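TRNA (cytosine(38)-C(5))-methyltransferase (Schizosaccharomyces pombe, PDB 6FDF) methylates cytosine 38 in the anticodon loop of tRNA(Asp), and less efficiently that of tRNA(Glu), using S-adenosyl-L-methionine as methyl donor. Local coordinates at residues A[161-166]-A[287-292]; A[200-205]-A[230-235]. One frame throughout, in Å; residues are numbered along the deposited sequence.

In the fold
Contact 1 lies in the interior, every touching residue buried, while contact 2 sits farther out and mixes buried with exposed residues. Contact 1 joins the loop before strand 168-175 to the end of helix 283-289; contact 2 joins two segments from the long connection between these elements, a short 3-10 turn and the end of strand 231-232. Their chemistry follows: apolar packing, a covered guanidinium and one water bridge in the core, direct bonds to carbonyls nearer the surface. The two contacts touch. Asn161 and Lys200 probably share a hydrogen bond, as do Arg288 and Tyr205, and the Tyr205 ring packs on Pro163 and Leu289.

Contact 1 (A[161-166]-A[287-292]); sequences NIPNSR and ARLMGF
Met290 lays its terminal methyl over one face of the Arg166 guanidinium, with Met290 CE 3.3 Å from Arg166 NH1 and 3.6 Å from Arg166 CZ, displaced from the centre toward the rim. The two side chains cross at about a right angle. Arg166 sends CG anti to its backbone N (chi1 -165°) and runs extended to NE; Met290 is extended too, and its last torsion (chi3 179°) carries CE out over the rim of the flat group, on the NH1 side. A slender, unbranched methionine suits this place, since a methyl can cover a charged plane without competing for its N-H groups. Those are used in other directions: NH2 donates to the carbonyls of Gly313 and Ser315, and NH1 to that of Phe242.

Leu289 meets Pro163, again with side chains crossing at about a right angle. The branch CD2 touches ring atom CG of Pro163 at 4.1 Å and lies near the carbonyl O of the same proline. Pro163 is the centre of an inverse gamma turn, which its restricted ring favours. Beside it, Ile162 turns CG2 toward Leu289 O, 3.7 Å away.

That carbonyl belongs to the last residue of the helix, which closes in a Schellman motif with Gly291 at positive phi. A water satisfies it, donating to Leu289 O at 2.9 Å and to Asn164 OD1 at 2.8 Å. Asn164 thus offers its carbonyl oxygen to the water, while ND2 reaches Cys240 O in a weak bond.

By sequence, the loop fits motif VIII of C5-methyltransferases and the helix motif IX. Between the two segments the junction rests on apolar contacts and one shared water, while the guanidinium, covered on one face by a methyl, spends its N-H groups on carbonyls from other parts of the chain.

Contact 2 (A[200-205]-A[230-235]); sequences KRIRDY and DIVKPD
Pro234 and Arg203 form the close part of this contact. The backbone N of Arg203 donates to Pro234 O at 2.8 Å, meeting a lone pair in the carbonyl plane. Arg203 CB and Pro234 CB pack 3.9 Å apart. Ile202 fills the space alongside: its CB lies 3.7 Å from Lys233 O, and Ile202 CG1 reaches Val232 CG2 at 4.4 Å. Branched, apolar residues suit this inner side, where Ile202 and Val232 both also rest on Phe281.

At the margin Arg201 adds a second firm bond. It runs extended from CG to NE, passing its CD near the carbonyl of Asp235, and Arg201 NH1 donates to Asp235 O at 2.8 Å, nearly along the C=O axis (170°) and tilted slightly from the guanidinium plane. NH2 forms a salt bridge with Glu196. A methionine in place of Arg201 would probably leave the Asp235 carbonyl without this donor and Glu196 without its ionic mate.

Toward solvent the fit is looser. Arg203, whose chain bends at chi3 (97°) to turn NE aside, has NH1 3.4 Å from Asp235 CB, but the carboxylate leads away: Arg203 NH1 and Asp235 OD2 stay 5.2 Å apart, so attraction between the charges is at most long-range.

Asp204 steadies the turn from within, its OD2 accepting the backbone N of Arg201 at 2.9 Å. The result is a 3-10 turn docked on the end of strand 231-232, the edge of a small three-stranded sheet. Lying between motifs VIII and IX in sequence, this region probably corresponds to the target recognition domain of C5-methyltransferases.

Contact 1 (A[161-166]-A[287-292])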
ATOM      1  N   ASN A 161      -5.504  10.732  10.910  1.00 38.03           N
ATOM      2  CA  ASN A 161      -4.795  12.016  10.942  1.00 45.26           C
ATOM      3  C   ASN A 161      -3.591  12.003  10.015  1.00 44.46           C
ATOM      4  O   ASN A 161      -2.506  12.472  10.366  1.00 43.22           O
ATOM      5  CB  ASN A 161      -4.352  12.381  12.343  1.00 49.46           C
ATOM      6  CG  ASN A 161      -3.884  13.822  12.475  1.00 51.97           C
ATOM      7  OD1 ASN A 161      -4.274  14.692  11.698  1.00 48.38           O
ATOM      8  ND2 ASN A 161      -3.050  14.080  13.480  1.00 54.59           N
ATOM      9  N   ILE A 162      -3.777  11.447   8.829  1.00 37.16           N
ATOM     10  CA  ILE A 162      -2.758  11.451   7.794  1.00 35.59           C
ATOM     11  C   ILE A 162      -3.401  12.135   6.593  1.00 39.95           C
ATOM     12  O   ILE A 162      -4.470  11.713   6.145  1.00 38.81           O
ATOM     13  CB  ILE A 162      -2.284  10.034   7.437  1.00 39.18           C
ATOM     14  CG1 ILE A 162      -1.688   9.351   8.672  1.00 37.15           C
ATOM     15  CG2 ILE A 162      -1.286  10.077   6.288  1.00 38.08           C
ATOM     16  CD1 ILE A 162      -1.620   7.833   8.558  1.00 40.94           C
ATOM     17  N   PRO A 163      -2.811  13.199   6.059  1.00 38.30           N
ATOM     18  CA  PRO A 163      -3.485  14.003   5.023  1.00 35.84           C
ATOM     19  C   PRO A 163      -3.351  13.400   3.628  1.00 38.96           C
ATOM     20  O   PRO A 163      -2.838  14.021   2.695  1.00 41.36           O
ATOM     21  CB  PRO A 163      -2.774  15.356   5.151  1.00 37.51           C
ATOM     22  CG  PRO A 163      -1.384  14.989   5.573  1.00 35.38           C
ATOM     23  CD  PRO A 163      -1.553  13.818   6.511  1.00 39.02           C
ATOM     24  N   ASN A 164      -3.815  12.164   3.481  1.00 34.14           N
ATOM     25  CA  ASN A 164      -3.822  11.531   2.171  1.00 34.19           C
ATOM     26  C   ASN A 164      -4.988  10.558   2.105  1.00 36.88           C
ATOM     27  O   ASN A 164      -5.252   9.826   3.062  1.00 38.31           O
ATOM     28  CB  ASN A 164      -2.492  10.813   1.892  1.00 36.42           C
ATOM     29  CG  ASN A 164      -2.461  10.134   0.528  1.00 37.85           C
ATOM     30  OD1 ASN A 164      -2.229   8.926   0.428  1.00 35.42           O
ATOM     31  ND2 ASN A 164      -2.705  10.907  -0.529  1.00 33.05           N
ATOM     32  N   SER A 165      -5.673  10.558   0.968  0.56 34.65           N
ATOM     33  CA  SER A 165      -6.724   9.593   0.695  0.56 36.46           C
ATOM     34  C   SER A 165      -6.107   8.346   0.082  0.56 34.70           C
ATOM     35  O   SER A 165      -5.357   8.434  -0.893  0.56 37.24           O
ATOM     36  CB  SER A 165      -7.771  10.182  -0.249  0.56 36.12           C
ATOM     37  OG  SER A 165      -8.299  11.380   0.276  0.56 39.03           O
ATOM     38  N   ARG A 166      -6.416   7.191   0.664  1.00 34.49           N
ATOM     39  CA  ARG A 166      -6.003   5.925   0.073  1.00 31.19           C
ATOM     40  C   ARG A 166      -6.871   4.813   0.645  1.00 32.17           C
ATOM     41  O   ARG A 166      -6.404   3.994   1.445  1.00 32.93           O
ATOM     42  CB  ARG A 166      -4.511   5.675   0.329  1.00 31.29           C
ATOM     43  CG  ARG A 166      -3.874   4.573  -0.532  1.00 29.03           C
ATOM     44  CD  ARG A 166      -2.361   4.524  -0.325  1.00 30.39           C
ATOM     45  NE  ARG A 166      -1.711   3.574  -1.234  1.00 32.93           N
ATOM     46  CZ  ARG A 166      -1.469   3.824  -2.518  1.00 34.24           C
ATOM     47  NH1 ARG A 166      -1.810   4.997  -3.041  1.00 32.78           N
ATOM     48  NH2 ARG A 166      -0.881   2.907  -3.280  1.00 33.93           N
ATOM     49  N   ALA A 287       6.468   8.876  -0.404  1.00 29.90           N
ATOM     50  CA  ALA A 287       6.820   7.845   0.569  1.00 29.12           C
ATOM     51  C   ALA A 287       6.433   8.265   1.984  1.00 33.43           C
ATOM     52  O   ALA A 287       5.880   7.468   2.751  1.00 32.31           O
ATOM     53  CB  ALA A 287       8.316   7.529   0.489  1.00 30.83           C
ATOM     54  N   ARG A 288       6.732   9.514   2.351  1.00 34.57           N
ATOM     55  CA  ARG A 288       6.373  10.009   3.677  1.00 30.98           C
ATOM     56  C   ARG A 288       4.864  10.004   3.884  1.00 32.60           C
ATOM     57  O   ARG A 288       4.375   9.583   4.938  1.00 32.14           O
ATOM     58  CB  ARG A 288       6.924  11.420   3.869  1.00 33.59           C
ATOM     59  CG  ARG A 288       8.427  11.502   4.006  1.00 33.91           C
ATOM     60  CD  ARG A 288       8.842  12.962   4.027  1.00 34.71           C
ATOM     61  NE  ARG A 288      10.270  13.140   4.260  1.00 39.21           N
ATOM     62  CZ  ARG A 288      10.879  14.322   4.249  1.00 39.17           C
ATOM     63  NH1 ARG A 288      10.181  15.422   4.008  1.00 40.51           N
ATOM     64  NH2 ARG A 288      12.181  14.400   4.477  1.00 43.54           N
ATOM     65  N   LEU A 289       4.106  10.449   2.881  1.00 35.38           N
ATOM     66  CA  LEU A 289       2.653  10.443   3.019  1.00 33.80           C
ATOM     67  C   LEU A 289       2.106   9.027   3.146  1.00 34.14           C
ATOM     68  O   LEU A 289       1.027   8.832   3.712  1.00 34.75           O
ATOM     69  CB  LEU A 289       2.013  11.164   1.833  1.00 31.53           C
ATOM     70  CG  LEU A 289       2.164  12.683   1.886  1.00 31.80           C
ATOM     71  CD1 LEU A 289       2.005  13.282   0.492  1.00 33.62           C
ATOM     72  CD2 LEU A 289       1.143  13.280   2.848  1.00 35.04           C
ATOM     73  N   MET A 290       2.824   8.034   2.627  1.00 29.73           N
ATOM     74  CA  MET A 290       2.408   6.645   2.754  1.00 32.41           C
ATOM     75  C   MET A 290       2.994   5.963   3.987  1.00 31.26           C
ATOM     76  O   MET A 290       2.789   4.758   4.171  1.00 32.43           O
ATOM     77  CB  MET A 290       2.774   5.875   1.484  1.00 30.77           C
ATOM     78  CG  MET A 290       1.984   6.360   0.275  1.00 33.64           C
ATOM     79  SD  MET A 290       2.328   5.403  -1.209  1.00 40.65           S
ATOM     80  CE  MET A 290       1.239   6.200  -2.383  1.00 47.60           C
ATOM     81  N   GLY A 291       3.695   6.709   4.837  1.00 32.34           N
ATOM     82  CA  GLY A 291       4.180   6.207   6.107  1.00 33.18           C
ATOM     83  C   GLY A 291       5.524   5.513   6.079  1.00 36.55           C
ATOM     84  O   GLY A 291       5.916   4.926   7.094  1.00 33.15           O
ATOM     85  N   PHE A 292       6.248   5.571   4.968  1.00 31.30           N
ATOM     86  CA  PHE A 292       7.560   4.948   4.915  1.00 36.87           C
ATOM     87  C   PHE A 292       8.564   5.777   5.711  1.00 35.51           C
ATOM     88  O   PHE A 292       8.495   7.011   5.703  1.00 35.44           O
ATOM     89  CB  PHE A 292       8.028   4.806   3.469  1.00 36.22           C
ATOM     90  CG  PHE A 292       7.354   3.691   2.733  1.00 32.71           C
ATOM     91  CD1 PHE A 292       6.134   3.890   2.115  1.00 31.26           C
ATOM     92  CD2 PHE A 292       7.939   2.435   2.673  1.00 31.56           C
ATOM     93  CE1 PHE A 292       5.505   2.857   1.446  1.00 35.56           C
ATOM     94  CE2 PHE A 292       7.323   1.400   2.009  1.00 32.69           C
ATOM     95  CZ  PHE A 292       6.106   1.608   1.395  1.00 32.61           C
TER
HETATM   96  O   HOH W   1      -1.060   7.349   2.447  1.00 38.65           O

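Contact 2 (A[200-205]-A[230-235])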
ATOM      1  N   LYS A 200      -2.417  16.888  11.270  1.00 60.28           N
ATOM      2  CA  LYS A 200      -1.341  16.895  10.297  1.00 61.04           C
ATOM      3  C   LYS A 200      -1.819  17.460   8.969  1.00 58.75           C
ATOM      4  O   LYS A 200      -2.938  17.194   8.518  1.00 49.55           O
ATOM      5  CB  LYS A 200      -0.756  15.494  10.131  1.00 56.58           C
ATOM      6  CG  LYS A 200      -0.101  15.008  11.413  1.00 60.59           C
ATOM      7  CD  LYS A 200       0.920  13.918  11.162  1.00 65.11           C
ATOM      8  CE  LYS A 200       1.564  13.484  12.470  1.00 67.93           C
ATOM      9  NZ  LYS A 200       2.328  14.609  13.085  1.00 74.03           N
ATOM     10  N   ARG A 201      -0.949  18.239   8.340  1.00 49.11           N
ATOM     11  CA  ARG A 201      -1.237  18.871   7.069  1.00 44.20           C
ATOM     12  C   ARG A 201      -0.084  18.571   6.125  1.00 41.73           C
ATOM     13  O   ARG A 201       0.934  17.994   6.519  1.00 43.38           O
ATOM     14  CB  ARG A 201      -1.460  20.381   7.245  1.00 50.27           C
ATOM     15  CG  ARG A 201      -2.677  20.685   8.121  1.00 53.73           C
ATOM     16  CD  ARG A 201      -2.812  22.153   8.469  1.00 62.23           C
ATOM     17  NE  ARG A 201      -3.948  22.379   9.364  1.00 63.68           N
ATOM     18  CZ  ARG A 201      -5.199  22.567   8.955  1.00 69.42           C
ATOM     19  NH1 ARG A 201      -5.485  22.568   7.659  1.00 72.34           N
ATOM     20  NH2 ARG A 201      -6.166  22.758   9.841  1.00 72.15           N
ATOM     21  N   ILE A 202      -0.270  18.947   4.858  1.00 39.66           N
ATOM     22  CA  ILE A 202       0.718  18.641   3.824  1.00 35.26           C
ATOM     23  C   ILE A 202       2.102  19.143   4.214  1.00 37.88           C
ATOM     24  O   ILE A 202       3.109  18.450   4.011  1.00 37.44           O
ATOM     25  CB  ILE A 202       0.260  19.220   2.472  1.00 37.41           C
ATOM     26  CG1 ILE A 202      -1.033  18.537   2.025  1.00 32.92           C
ATOM     27  CG2 ILE A 202       1.340  19.040   1.426  1.00 38.04           C
ATOM     28  CD1 ILE A 202      -0.890  17.040   1.852  1.00 36.77           C
ATOM     29  N   ARG A 203       2.173  20.347   4.797  1.00 40.69           N
ATOM     30  CA  ARG A 203       3.463  20.936   5.159  1.00 46.05           C
ATOM     31  C   ARG A 203       4.281  20.024   6.066  1.00 45.66           C
ATOM     32  O   ARG A 203       5.515  20.093   6.064  1.00 44.10           O
ATOM     33  CB  ARG A 203       3.246  22.284   5.858  1.00 44.20           C
ATOM     34  CG  ARG A 203       2.393  22.186   7.125  1.00 46.92           C
ATOM     35  CD  ARG A 203       2.379  23.491   7.917  1.00 57.34           C
ATOM     36  NE  ARG A 203       1.208  24.316   7.633  1.00 72.26           N
ATOM     37  CZ  ARG A 203       0.190  24.488   8.473  1.00 79.33           C
ATOM     38  NH1 ARG A 203      -0.832  25.261   8.129  1.00 73.62           N
ATOM     39  NH2 ARG A 203       0.195  23.894   9.660  1.00 84.77           N
ATOM     40  N   ASP A 204       3.622  19.162   6.839  1.00 42.18           N
ATOM     41  CA  ASP A 204       4.338  18.292   7.766  1.00 43.02           C
ATOM     42  C   ASP A 204       5.098  17.178   7.062  1.00 42.48           C
ATOM     43  O   ASP A 204       5.907  16.502   7.702  1.00 44.17           O
ATOM     44  CB  ASP A 204       3.364  17.698   8.785  1.00 49.24           C
ATOM     45  CG  ASP A 204       2.745  18.756   9.679  1.00 57.20           C
ATOM     46  OD1 ASP A 204       3.501  19.474  10.370  1.00 60.73           O
ATOM     47  OD2 ASP A 204       1.501  18.874   9.689  1.00 56.28           O
ATOM     48  N   TYR A 205       4.854  16.972   5.771  1.00 39.83           N
ATOM     49  CA  TYR A 205       5.501  15.925   5.002  1.00 37.27           C
ATOM     50  C   TYR A 205       6.439  16.461   3.931  1.00 37.51           C
ATOM     51  O   TYR A 205       7.184  15.676   3.333  1.00 36.47           O
ATOM     52  CB  TYR A 205       4.438  15.024   4.352  1.00 39.95           C
ATOM     53  CG  TYR A 205       3.576  14.307   5.369  1.00 37.92           C
ATOM     54  CD1 TYR A 205       2.566  14.983   6.048  1.00 39.68           C
ATOM     55  CD2 TYR A 205       3.778  12.964   5.661  1.00 38.71           C
ATOM     56  CE1 TYR A 205       1.787  14.342   6.990  1.00 46.15           C
ATOM     57  CE2 TYR A 205       2.994  12.312   6.597  1.00 44.39           C
ATOM     58  CZ  TYR A 205       2.003  13.008   7.260  1.00 48.52           C
ATOM     59  OH  TYR A 205       1.222  12.363   8.190  1.00 46.03           O
ATOM     60  N   ASP A 230      -6.169  18.253  -9.182  1.00 37.58           N
ATOM     61  CA  ASP A 230      -6.520  18.667  -7.829  1.00 35.66           C
ATOM     62  C   ASP A 230      -5.308  19.364  -7.224  1.00 34.23           C
ATOM     63  O   ASP A 230      -4.246  18.749  -7.077  1.00 35.38           O
ATOM     64  CB  ASP A 230      -6.934  17.471  -6.972  1.00 37.02           C
ATOM     65  CG  ASP A 230      -7.270  17.865  -5.544  1.00 41.72           C
ATOM     66  OD1 ASP A 230      -8.306  18.528  -5.340  1.00 44.00           O
ATOM     67  OD2 ASP A 230      -6.499  17.514  -4.623  1.00 40.07           O
ATOM     68  N   ILE A 231      -5.461  20.646  -6.889  1.00 35.53           N
ATOM     69  CA  ILE A 231      -4.361  21.458  -6.384  1.00 37.69           C
ATOM     70  C   ILE A 231      -4.509  21.594  -4.876  1.00 35.99           C
ATOM     71  O   ILE A 231      -5.573  21.989  -4.383  1.00 38.16           O
ATOM     72  CB  ILE A 231      -4.335  22.840  -7.060  1.00 37.88           C
ATOM     73  CG1 ILE A 231      -4.142  22.693  -8.573  1.00 35.00           C
ATOM     74  CG2 ILE A 231      -3.237  23.710  -6.456  1.00 36.84           C
ATOM     75  CD1 ILE A 231      -4.293  23.992  -9.337  1.00 33.59           C
ATOM     76  N   VAL A 232      -3.430  21.306  -4.147  1.00 32.38           N
ATOM     77  CA  VAL A 232      -3.410  21.475  -2.700  1.00 36.21           C
ATOM     78  C   VAL A 232      -2.283  22.436  -2.338  1.00 40.02           C
ATOM     79  O   VAL A 232      -1.374  22.701  -3.128  1.00 36.43           O
ATOM     80  CB  VAL A 232      -3.248  20.135  -1.947  1.00 35.30           C
ATOM     81  CG1 VAL A 232      -4.378  19.166  -2.304  1.00 38.23           C
ATOM     82  CG2 VAL A 232      -1.884  19.506  -2.229  1.00 34.15           C
ATOM     83  N   LYS A 233      -2.371  22.981  -1.129  1.00 38.03           N
ATOM     84  CA  LYS A 233      -1.386  23.899  -0.588  1.00 39.21           C
ATOM     85  C   LYS A 233      -0.762  23.293   0.664  1.00 36.70           C
ATOM     86  O   LYS A 233      -1.266  22.294   1.192  1.00 40.01           O
ATOM     87  CB  LYS A 233      -2.033  25.258  -0.274  1.00 42.15           C
ATOM     88  CG  LYS A 233      -2.359  26.067  -1.530  1.00 46.65           C
ATOM     89  CD  LYS A 233      -3.160  27.338  -1.228  1.00 52.91           C
ATOM     90  CE  LYS A 233      -4.631  27.135  -1.566  1.00 63.34           C
ATOM     91  NZ  LYS A 233      -5.391  28.414  -1.642  1.00 65.16           N
ATOM     92  N   PRO A 234       0.378  23.821   1.125  1.00 41.17           N
ATOM     93  CA  PRO A 234       0.997  23.268   2.343  1.00 39.37           C
ATOM     94  C   PRO A 234       0.055  23.181   3.532  1.00 37.85           C
ATOM     95  O   PRO A 234       0.202  22.271   4.356  1.00 42.84           O
ATOM     96  CB  PRO A 234       2.158  24.235   2.610  1.00 47.41           C
ATOM     97  CG  PRO A 234       2.527  24.731   1.252  1.00 45.78           C
ATOM     98  CD  PRO A 234       1.230  24.853   0.501  1.00 42.07           C
ATOM     99  N   ASP A 235      -0.911  24.089   3.651  1.00 42.17           N
ATOM    100  CA  ASP A 235      -1.832  24.041   4.779  1.00 47.40           C
ATOM    101  C   ASP A 235      -3.010  23.101   4.557  1.00 48.00           C
ATOM    102  O   ASP A 235      -3.873  23.013   5.437  1.00 46.27           O
ATOM    103  CB  ASP A 235      -2.346  25.448   5.110  1.00 54.03           C
ATOM    104  CG  ASP A 235      -3.254  26.010   4.032  1.00 66.74           C
ATOM    105  OD1 ASP A 235      -3.160  25.561   2.871  1.00 71.17           O
ATOM    106  OD2 ASP A 235      -4.062  26.911   4.346  1.00 73.11           O
TER